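Local atomic coordinates of BtrN (Bacillus circulans, PDB entry 4M7S), a protein that catalyses the radical S-adenosyl-L-methionine-dependent two-electron oxidation of 2-deoxy-scyllo-inosamine to amino-dideoxy-scyllo-inosose in butirosin biosynthesis, using two [4Fe-4S] clusters. Residues A[46-49]-A[50-53]; A[69-72]-A[73-77]; A[169-172]-A[173-177]. All coordinates share one frame; numbering follows the deposited sequence.

Interaction 1: residues A[46-49]-A[50-53]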
ATOM      1  N   GLU A  46       6.745  15.309   2.339  1.00 20.05           N
ATOM      2  CA  GLU A  46       7.994  16.034   2.160  1.00 24.38           C
ATOM      3  C   GLU A  46       9.090  15.116   1.657  1.00 24.73           C
ATOM      4  O   GLU A  46       9.939  15.527   0.865  1.00 25.46           O
ATOM      5  CB  GLU A  46       8.433  16.666   3.483  1.00 27.10           C
ATOM      6  CG  GLU A  46       7.524  17.782   3.972  1.00 33.11           C
ATOM      7  CD  GLU A  46       7.876  18.219   5.378  1.00 42.07           C
ATOM      8  OE1 GLU A  46       8.541  17.431   6.095  1.00 43.72           O
ATOM      9  OE2 GLU A  46       7.493  19.345   5.764  1.00 47.41           O
ATOM     10  N   GLN A  47       9.092  13.881   2.146  1.00 22.78           N
ATOM     11  CA  GLN A  47      10.109  12.918   1.740  1.00 24.16           C
ATOM     12  C   GLN A  47       9.855  12.467   0.315  1.00 23.61           C
ATOM     13  O   GLN A  47      10.786  12.383  -0.491  1.00 22.92           O
ATOM     14  CB  GLN A  47      10.127  11.709   2.682  1.00 22.49           C
ATOM     15  CG  GLN A  47      10.502  12.077   4.111  1.00 24.20           C
ATOM     16  CD  GLN A  47      10.406  10.891   5.044  1.00 27.60           C
ATOM     17  OE1 GLN A  47      10.311   9.739   4.596  1.00 23.93           O
ATOM     18  NE2 GLN A  47      10.413  11.160   6.345  1.00 30.48           N
ATOM     19  N   LEU A  48       8.590  12.192   0.006  1.00 18.96           N
ATOM     20  CA  LEU A  48       8.222  11.755  -1.335  1.00 22.00           C
ATOM     21  C   LEU A  48       8.451  12.897  -2.311  1.00 23.39           C
ATOM     22  O   LEU A  48       8.852  12.689  -3.464  1.00 21.13           O
ATOM     23  CB  LEU A  48       6.769  11.248  -1.383  1.00 18.62           C
ATOM     24  CG  LEU A  48       6.465   9.908  -0.706  1.00 16.69           C
ATOM     25  CD1 LEU A  48       4.979   9.525  -0.892  1.00 16.20           C
ATOM     26  CD2 LEU A  48       7.382   8.795  -1.254  1.00 18.33           C
ATOM     27  N   SER A  49       8.228  14.120  -1.839  1.00 24.61           N
ATOM     28  CA  SER A  49       8.489  15.289  -2.675  1.00 24.71           C
ATOM     29  C   SER A  49       9.975  15.453  -2.981  1.00 26.63           C
ATOM     30  O   SER A  49      10.344  15.833  -4.091  1.00 27.60           O
ATOM     31  CB  SER A  49       7.949  16.567  -2.023  1.00 24.08           C
ATOM     32  OG  SER A  49       7.992  17.623  -2.946  1.00 31.03           O
ATOM     33  N   SER A  50      10.823  15.186  -1.991  1.00 25.57           N
ATOM     34  CA  SER A  50      12.272  15.304  -2.159  1.00 25.87           C
ATOM     35  C   SER A  50      12.807  14.266  -3.164  1.00 25.43           C
ATOM     36  O   SER A  50      13.935  14.370  -3.650  1.00 26.18           O
ATOM     37  CB  SER A  50      12.967  15.111  -0.814  1.00 27.99           C
ATOM     38  OG  SER A  50      12.867  13.759  -0.386  1.00 26.29           O
ATOM     39  N   LEU A  51      11.994  13.264  -3.469  1.00 23.73           N
ATOM     40  CA  LEU A  51      12.359  12.235  -4.445  1.00 28.59           C
ATOM     41  C   LEU A  51      11.719  12.502  -5.812  1.00 33.10           C
ATOM     42  O   LEU A  51      11.911  11.727  -6.739  1.00 34.08           O
ATOM     43  CB  LEU A  51      11.909  10.856  -3.950  1.00 25.70           C
ATOM     44  CG  LEU A  51      12.539  10.296  -2.674  1.00 23.91           C
ATOM     45  CD1 LEU A  51      11.690   9.150  -2.106  1.00 20.50           C
ATOM     46  CD2 LEU A  51      13.977   9.827  -2.937  1.00 22.39           C
ATOM     47  N   ASP A  52      10.954  13.588  -5.931  1.00 32.92           N
ATOM     48  CA  ASP A  52      10.140  13.826  -7.127  1.00 36.43           C
ATOM     49  C   ASP A  52       9.323  12.574  -7.483  1.00 33.49           C
ATOM     50  O   ASP A  52       9.227  12.184  -8.650  1.00 33.89           O
ATOM     51  CB  ASP A  52      11.020  14.250  -8.310  1.00 45.70           C
ATOM     52  CG  ASP A  52      10.223  14.894  -9.436  1.00 56.92           C
ATOM     53  OD1 ASP A  52       9.024  15.181  -9.240  1.00 60.13           O
ATOM     54  OD2 ASP A  52      10.808  15.123 -10.517  1.00 65.45           O
ATOM     55  N   PHE A  53       8.751  11.944  -6.463  1.00 31.62           N
ATOM     56  CA  PHE A  53       8.037  10.681  -6.633  1.00 29.34           C
ATOM     57  C   PHE A  53       6.921  10.746  -7.682  1.00 29.44           C
ATOM     58  O   PHE A  53       6.027  11.595  -7.603  1.00 30.30           O
ATOM     59  CB  PHE A  53       7.466  10.205  -5.303  1.00 24.90           C
ATOM     60  CG  PHE A  53       6.745   8.898  -5.402  1.00 24.32           C
ATOM     61  CD1 PHE A  53       7.438   7.731  -5.716  1.00 26.31           C
ATOM     62  CD2 PHE A  53       5.378   8.833  -5.198  1.00 23.00           C
ATOM     63  CE1 PHE A  53       6.773   6.518  -5.818  1.00 27.59           C
ATOM     64  CE2 PHE A  53       4.705   7.631  -5.301  1.00 24.00           C
ATOM     65  CZ  PHE A  53       5.401   6.473  -5.606  1.00 25.87           C
TER
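L48 and F53 meet where helix 38-50 ends in a Schellman motif. Two main-chain bonds lead back into the last turn: F53 N donates to L48 O over 3.1 Å, almost straight at 165°, and D52 N reaches S49 O at 3.0 Å. D52 allows this reversal by adopting a positive phi of 49°. L48 O accepts a second hydrogen, from L51 N at 3.2 Å, and its two donors approach from opposite faces of the carbonyl plane. The turn sets the side chains of L48 and F53 alongside each other, pointing the same way, as the hydrophobic pair of the motif. Their CB atoms are 4.1 Å apart, and L48 CD2 lies over one face of the phenylalanine ring; I8 of strand 7-10 touches both residues. S50 suits the exposed last turn because its short polar arm can fold back. With OG lodged between its own N and carbonyl carbon (chi1 70°), it comes to 2.5 Å from Q47 O, too short for its details to be trusted; H204 NE2 is a further partner of OG. Main-chain bonds thus satisfy the last carbonyls of the helix, L48 O twice over, while the leucine and phenylalanine meet on the buried side of the turn.

Interaction 2: residues A[69-72]-A[73-77]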
ATOM      1  N   LYS A  69     -10.738  10.875   8.513  1.00 21.19           N
ATOM      2  CA  LYS A  69     -11.378  12.184   8.613  1.00 25.62           C
ATOM      3  C   LYS A  69     -10.574  13.272   7.901  1.00 26.65           C
ATOM      4  O   LYS A  69     -11.113  14.321   7.570  1.00 26.19           O
ATOM      5  CB  LYS A  69     -11.677  12.556  10.069  1.00 31.01           C
ATOM      6  CG  LYS A  69     -10.492  12.938  10.943  1.00 35.98           C
ATOM      7  CD  LYS A  69     -10.947  13.001  12.410  1.00 44.93           C
ATOM      8  CE  LYS A  69     -10.021  13.840  13.290  1.00 53.25           C
ATOM      9  NZ  LYS A  69      -8.748  13.161  13.683  1.00 56.51           N
ATOM     10  N   ASN A  70      -9.297  12.990   7.639  1.00 25.62           N
ATOM     11  CA  ASN A  70      -8.406  13.941   6.973  1.00 25.70           C
ATOM     12  C   ASN A  70      -8.155  13.574   5.524  1.00 23.71           C
ATOM     13  O   ASN A  70      -7.223  14.093   4.916  1.00 22.88           O
ATOM     14  CB  ASN A  70      -7.044  13.997   7.676  1.00 23.73           C
ATOM     15  CG  ASN A  70      -7.086  14.759   8.969  1.00 26.71           C
ATOM     16  OD1 ASN A  70      -7.596  15.875   9.029  1.00 28.59           O
ATOM     17  ND2 ASN A  70      -6.542  14.161  10.025  1.00 29.71           N
ATOM     18  N   LEU A  71      -8.969  12.681   4.969  1.00 21.51           N
ATOM     19  CA  LEU A  71      -8.707  12.189   3.619  1.00 22.13           C
ATOM     20  C   LEU A  71      -8.587  13.302   2.561  1.00 22.34           C
ATOM     21  O   LEU A  71      -7.652  13.294   1.766  1.00 23.64           O
ATOM     22  CB  LEU A  71      -9.738  11.143   3.187  1.00 22.19           C
ATOM     23  CG  LEU A  71      -9.349  10.517   1.841  1.00 22.06           C
ATOM     24  CD1 LEU A  71      -8.065   9.701   1.970  1.00 17.82           C
ATOM     25  CD2 LEU A  71     -10.484   9.691   1.250  1.00 19.79           C
ATOM     26  N   ASP A  72      -9.513  14.254   2.552  1.00 22.88           N
ATOM     27  CA  ASP A  72      -9.471  15.314   1.543  1.00 23.45           C
ATOM     28  C   ASP A  72      -8.172  16.100   1.628  1.00 24.34           C
ATOM     29  O   ASP A  72      -7.549  16.388   0.610  1.00 23.23           O
ATOM     30  CB  ASP A  72     -10.651  16.283   1.691  1.00 22.14           C
ATOM     31  CG  ASP A  72     -11.985  15.660   1.290  1.00 30.55           C
ATOM     32  OD1 ASP A  72     -12.002  14.495   0.834  1.00 28.92           O
ATOM     33  OD2 ASP A  72     -13.018  16.348   1.434  1.00 37.95           O
ATOM     34  N   LEU A  73      -7.795  16.453   2.854  1.00 22.35           N
ATOM     35  CA  LEU A  73      -6.540  17.136   3.145  1.00 23.84           C
ATOM     36  C   LEU A  73      -5.364  16.336   2.596  1.00 24.43           C
ATOM     37  O   LEU A  73      -4.500  16.875   1.893  1.00 21.61           O
ATOM     38  CB  LEU A  73      -6.398  17.263   4.665  1.00 25.01           C
ATOM     39  CG  LEU A  73      -5.457  18.235   5.387  1.00 31.17           C
ATOM     40  CD1 LEU A  73      -4.496  17.470   6.254  1.00 27.99           C
ATOM     41  CD2 LEU A  73      -4.738  19.207   4.456  1.00 30.25           C
ATOM     42  N   PHE A  74      -5.333  15.046   2.931  1.00 19.48           N
ATOM     43  CA  PHE A  74      -4.249  14.162   2.506  1.00 22.07           C
ATOM     44  C   PHE A  74      -4.173  14.032   0.990  1.00 23.49           C
ATOM     45  O   PHE A  74      -3.085  14.033   0.418  1.00 18.72           O
ATOM     46  CB  PHE A  74      -4.384  12.773   3.146  1.00 18.64           C
ATOM     47  CG  PHE A  74      -4.149  12.765   4.634  1.00 23.02           C
ATOM     48  CD1 PHE A  74      -3.548  13.839   5.260  1.00 22.05           C
ATOM     49  CD2 PHE A  74      -4.526  11.671   5.404  1.00 22.93           C
ATOM     50  CE1 PHE A  74      -3.326  13.833   6.626  1.00 25.17           C
ATOM     51  CE2 PHE A  74      -4.308  11.659   6.768  1.00 22.49           C
ATOM     52  CZ  PHE A  74      -3.708  12.738   7.380  1.00 25.13           C
ATOM     53  N   VAL A  75      -5.323  13.905   0.339  1.00 22.12           N
ATOM     54  CA  VAL A  75      -5.344  13.827  -1.120  1.00 23.85           C
ATOM     55  C   VAL A  75      -4.904  15.150  -1.763  1.00 24.30           C
ATOM     56  O   VAL A  75      -4.129  15.160  -2.724  1.00 25.71           O
ATOM     57  CB  VAL A  75      -6.745  13.421  -1.628  1.00 25.41           C
ATOM     58  CG1 VAL A  75      -6.801  13.498  -3.139  1.00 25.66           C
ATOM     59  CG2 VAL A  75      -7.088  12.015  -1.147  1.00 22.96           C
ATOM     60  N   GLY A  76      -5.396  16.267  -1.227  1.00 23.78           N
ATOM     61  CA  GLY A  76      -5.008  17.580  -1.712  1.00 26.79           C
ATOM     62  C   GLY A  76      -3.509  17.813  -1.579  1.00 28.72           C
ATOM     63  O   GLY A  76      -2.881  18.428  -2.449  1.00 27.68           O
HETATM   64  N   MSE A  77      -2.929  17.318  -0.490  1.00 26.37           N
HETATM   65  CA  MSE A  77      -1.485  17.450  -0.276  1.00 28.22           C
HETATM   66  C   MSE A  77      -0.655  16.657  -1.290  1.00 27.32           C
HETATM   67  O   MSE A  77       0.461  17.060  -1.632  1.00 29.65           O
HETATM   68  CB  MSE A  77      -1.102  17.039   1.150  1.00 26.35           C
HETATM   69  CG  MSE A  77      -1.592  17.996   2.225  1.00 29.39           C
HETATM   70 SE   MSE A  77      -1.193  17.373   4.047  1.00 50.78          SE
HETATM   71  CE  MSE A  77       0.738  17.603   4.012  1.00 25.75           C
TER
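F74 N donates to N70 O over 2.9 Å in a nearly straight bond, the first of three consecutive i to i+4 bonds that start helix 71-81. V75 N to L71 O and G76 N to D72 O follow, each 2.8 Å long and similarly straight. N70 stands at the N-cap position, but its side chain makes no capping bond; its value here lies in its carbonyl and its CB. D72 points away from the following turn at its CB, and OD1 forms a salt bridge with R100 of helix 98-107. An acidic residue near a helix N terminus is well placed, since its charge should interact agreeably with the helix dipole. The helix is the connection of a beta-alpha-beta unit, between strands 56-58 and 86-91 of the radical SAM domain, and different helices pack against its different faces. F74 holds CG anti to its carbonyl carbon (chi1 -68°), which swings the ring back over N70. There N70 CB makes a CH-pi contact, 3.8 Å from the centroid of the F74 ring and 18° from its normal, while N70 O lies over the same ring, 3.4 Å from F74 CG. The asparagine amide is turned 49° from the ring plane. F74 also stacks with Y41 of helix 38-50. Toward helix 98-107, the side chains of L71 and V75 cross, with L71 CD1 4.0 Å from V75 CG2, and these branched aliphatic residues, one turn apart, pack against L104 and L107.

Interaction 3: residues A[169-172]-A[173-177]. With SF4 (iron/sulfur cluster), chain B.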
ATOM      1  N   CYS A 169       9.730 -13.309  -5.904  1.00 34.99           N
ATOM      2  CA  CYS A 169       8.707 -12.308  -5.687  1.00 32.81           C
ATOM      3  C   CYS A 169       9.294 -10.915  -5.779  1.00 31.18           C
ATOM      4  O   CYS A 169      10.274 -10.604  -5.108  1.00 30.45           O
ATOM      5  CB  CYS A 169       8.022 -12.467  -4.340  1.00 31.59           C
ATOM      6  SG  CYS A 169       6.796 -11.155  -4.128  1.00 29.45           S
HETATM    7  N   MSE A 170       8.665 -10.082  -6.600  1.00 31.09           N
HETATM    8  CA  MSE A 170       9.175  -8.755  -6.894  1.00 31.09           C
HETATM    9  C   MSE A 170       8.494  -7.660  -6.081  1.00 30.56           C
HETATM   10  O   MSE A 170       8.845  -6.495  -6.221  1.00 31.88           O
HETATM   11  CB  MSE A 170       9.028  -8.453  -8.387  1.00 31.68           C
HETATM   12  CG  MSE A 170       9.502  -9.565  -9.307  1.00 55.16           C
HETATM   13 SE   MSE A 170      11.325 -10.110  -8.921  1.00100.44          SE
HETATM   14  CE  MSE A 170      12.143  -8.340  -8.991  1.00 49.81           C
ATOM     15  N   VAL A 171       7.520  -8.017  -5.244  1.00 27.40           N
ATOM     16  CA  VAL A 171       6.823  -7.001  -4.429  1.00 21.46           C
ATOM     17  C   VAL A 171       7.786  -6.104  -3.634  1.00 26.03           C
ATOM     18  O   VAL A 171       7.666  -4.873  -3.690  1.00 26.14           O
ATOM     19  CB  VAL A 171       5.737  -7.606  -3.503  1.00 28.77           C
ATOM     20  CG1 VAL A 171       5.037  -6.503  -2.679  1.00 19.29           C
ATOM     21  CG2 VAL A 171       4.710  -8.398  -4.323  1.00 28.07           C
ATOM     22  N   PRO A 172       8.763  -6.697  -2.913  1.00 26.18           N
ATOM     23  CA  PRO A 172       9.677  -5.807  -2.178  1.00 25.49           C
ATOM     24  C   PRO A 172      10.571  -4.951  -3.086  1.00 26.69           C
ATOM     25  O   PRO A 172      11.250  -4.066  -2.568  1.00 29.63           O
ATOM     26  CB  PRO A 172      10.559  -6.777  -1.377  1.00 26.77           C
ATOM     27  CG  PRO A 172       9.798  -8.071  -1.345  1.00 30.68           C
ATOM     28  CD  PRO A 172       9.041  -8.120  -2.636  1.00 26.02           C
ATOM     29  N   SER A 173      10.580  -5.213  -4.391  1.00 25.52           N
ATOM     30  CA  SER A 173      11.326  -4.379  -5.333  1.00 27.95           C
ATOM     31  C   SER A 173      10.502  -3.199  -5.867  1.00 28.89           C
ATOM     32  O   SER A 173      11.053  -2.278  -6.490  1.00 29.64           O
ATOM     33  CB  SER A 173      11.821  -5.215  -6.510  1.00 29.06           C
ATOM     34  OG  SER A 173      12.608  -6.298  -6.063  1.00 31.53           O
ATOM     35  N   ASN A 174       9.188  -3.247  -5.651  1.00 25.95           N
ATOM     36  CA  ASN A 174       8.271  -2.273  -6.254  1.00 29.10           C
ATOM     37  C   ASN A 174       7.385  -1.515  -5.272  1.00 26.04           C
ATOM     38  O   ASN A 174       6.820  -0.472  -5.605  1.00 26.52           O
ATOM     39  CB  ASN A 174       7.357  -2.973  -7.266  1.00 33.05           C
ATOM     40  CG  ASN A 174       8.099  -3.432  -8.493  1.00 37.45           C
ATOM     41  OD1 ASN A 174       8.756  -2.637  -9.159  1.00 42.80           O
ATOM     42  ND2 ASN A 174       8.017  -4.725  -8.789  1.00 37.77           N
ATOM     43  N   LEU A 175       7.251  -2.047  -4.069  1.00 24.23           N
ATOM     44  CA  LEU A 175       6.211  -1.586  -3.159  1.00 25.04           C
ATOM     45  C   LEU A 175       6.792  -1.282  -1.794  1.00 24.67           C
ATOM     46  O   LEU A 175       7.551  -2.084  -1.237  1.00 24.84           O
ATOM     47  CB  LEU A 175       5.137  -2.677  -3.039  1.00 30.80           C
ATOM     48  CG  LEU A 175       3.794  -2.492  -2.319  1.00 34.12           C
ATOM     49  CD1 LEU A 175       3.778  -3.246  -1.003  1.00 32.44           C
ATOM     50  CD2 LEU A 175       3.436  -1.023  -2.122  1.00 33.85           C
ATOM     51  N   ALA A 176       6.452  -0.106  -1.270  1.00 21.61           N
ATOM     52  CA  ALA A 176       6.668   0.201   0.136  1.00 23.14           C
ATOM     53  C   ALA A 176       5.304   0.388   0.800  1.00 23.14           C
ATOM     54  O   ALA A 176       4.403   0.998   0.215  1.00 25.71           O
ATOM     55  CB  ALA A 176       7.512   1.471   0.290  1.00 20.55           C
ATOM     56  N   VAL A 177       5.158  -0.123   2.022  1.00 21.55           N
ATOM     57  CA  VAL A 177       3.966   0.134   2.812  1.00 21.38           C
ATOM     58  C   VAL A 177       4.351   0.999   3.996  1.00 23.21           C
ATOM     59  O   VAL A 177       5.361   0.738   4.637  1.00 21.54           O
ATOM     60  CB  VAL A 177       3.342  -1.174   3.351  1.00 22.75           C
ATOM     61  CG1 VAL A 177       2.135  -0.869   4.246  1.00 21.74           C
ATOM     62  CG2 VAL A 177       2.916  -2.065   2.209  1.00 23.37           C
TER
HETATM   63 FE1  SF4 B 501       4.414 -13.036  -0.266  1.00 27.79          FE
HETATM   64 FE2  SF4 B 501       6.833 -12.289   0.635  1.00 28.24          FE
HETATM   65 FE3  SF4 B 501       4.902 -10.477   0.244  1.00 28.25          FE
HETATM   66 FE4  SF4 B 501       6.129 -11.626  -1.818  1.00 27.09          FE
HETATM   67  S1  SF4 B 501       7.123 -10.205  -0.301  1.00 27.57           S
HETATM   68  S2  SF4 B 501       3.864 -11.290  -1.644  1.00 28.48           S
HETATM   69  S3  SF4 B 501       6.433 -13.770  -1.064  1.00 29.62           S
HETATM   70  S4  SF4 B 501       4.841 -12.148   1.822  1.00 29.89           S
HETATM   71  O   HOH W   1      12.213  -8.446  -4.725  1.00 24.50           O
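V171 and L175 span the short, weakly bonded helical turn 171-174, which joins the cluster cysteine C169 to strand 175-178 in the SPASM-type iron-sulfur domain. V171 O takes two hydrogens: L175 N approaches at 2.9 Å, nearly along the C=O axis, and N174 N at 3.0 Å from above the carbonyl plane. One residue earlier, M170 O accepts from S173 N at 2.8 Å. The N terminus of the turn is served by C169, which holds SG anti to its own N (chi1 178°) and from there meets two partners. SG receives V171 N in a capping bond of 3.4 Å, a normal length for a sulfur acceptor, and the same SG binds the cluster iron FE4 at 2.5 Å. An N-H bond to a cluster thiolate would be expected to ease its negative charge. A water bridges the turn, donating to C169 O and accepting from S173 OG. N174 has its amide occupied outside the turn, ND2 by Q241 and OD1 by K3. P172 fits the first turn, where a missing N-H costs nothing, and its own carbonyl is bonded by R218. The apolar part of the turn is V171 CG1, 3.8 Å from L175 CB, the two side chains side by side and pointing the same way. C187, C232 and C235 also line the cluster pocket, and the P172 ring reaches it as well, with CG 3.6 Å from sulfide S1.

Along the chain the three contacts come in series, none nesting in or crossing another, and each closes only a local turn. Interaction 1 ends helix 38-50 and sends the chain on to strand 56-58; interaction 2 then begins helix 71-81, which leads to strand 86-91. The two helices are neighbours: M45 of the first touches M77 of the second, although the centres of the contacts are about 17 Å apart. Interaction 3 lies much later, in the iron-sulfur domain, about 25 Å between centres from interaction 2. It delivers strand 175-178 to the sheet beside strand 7-10, whose I8 touches L48 and F53 of interaction 1.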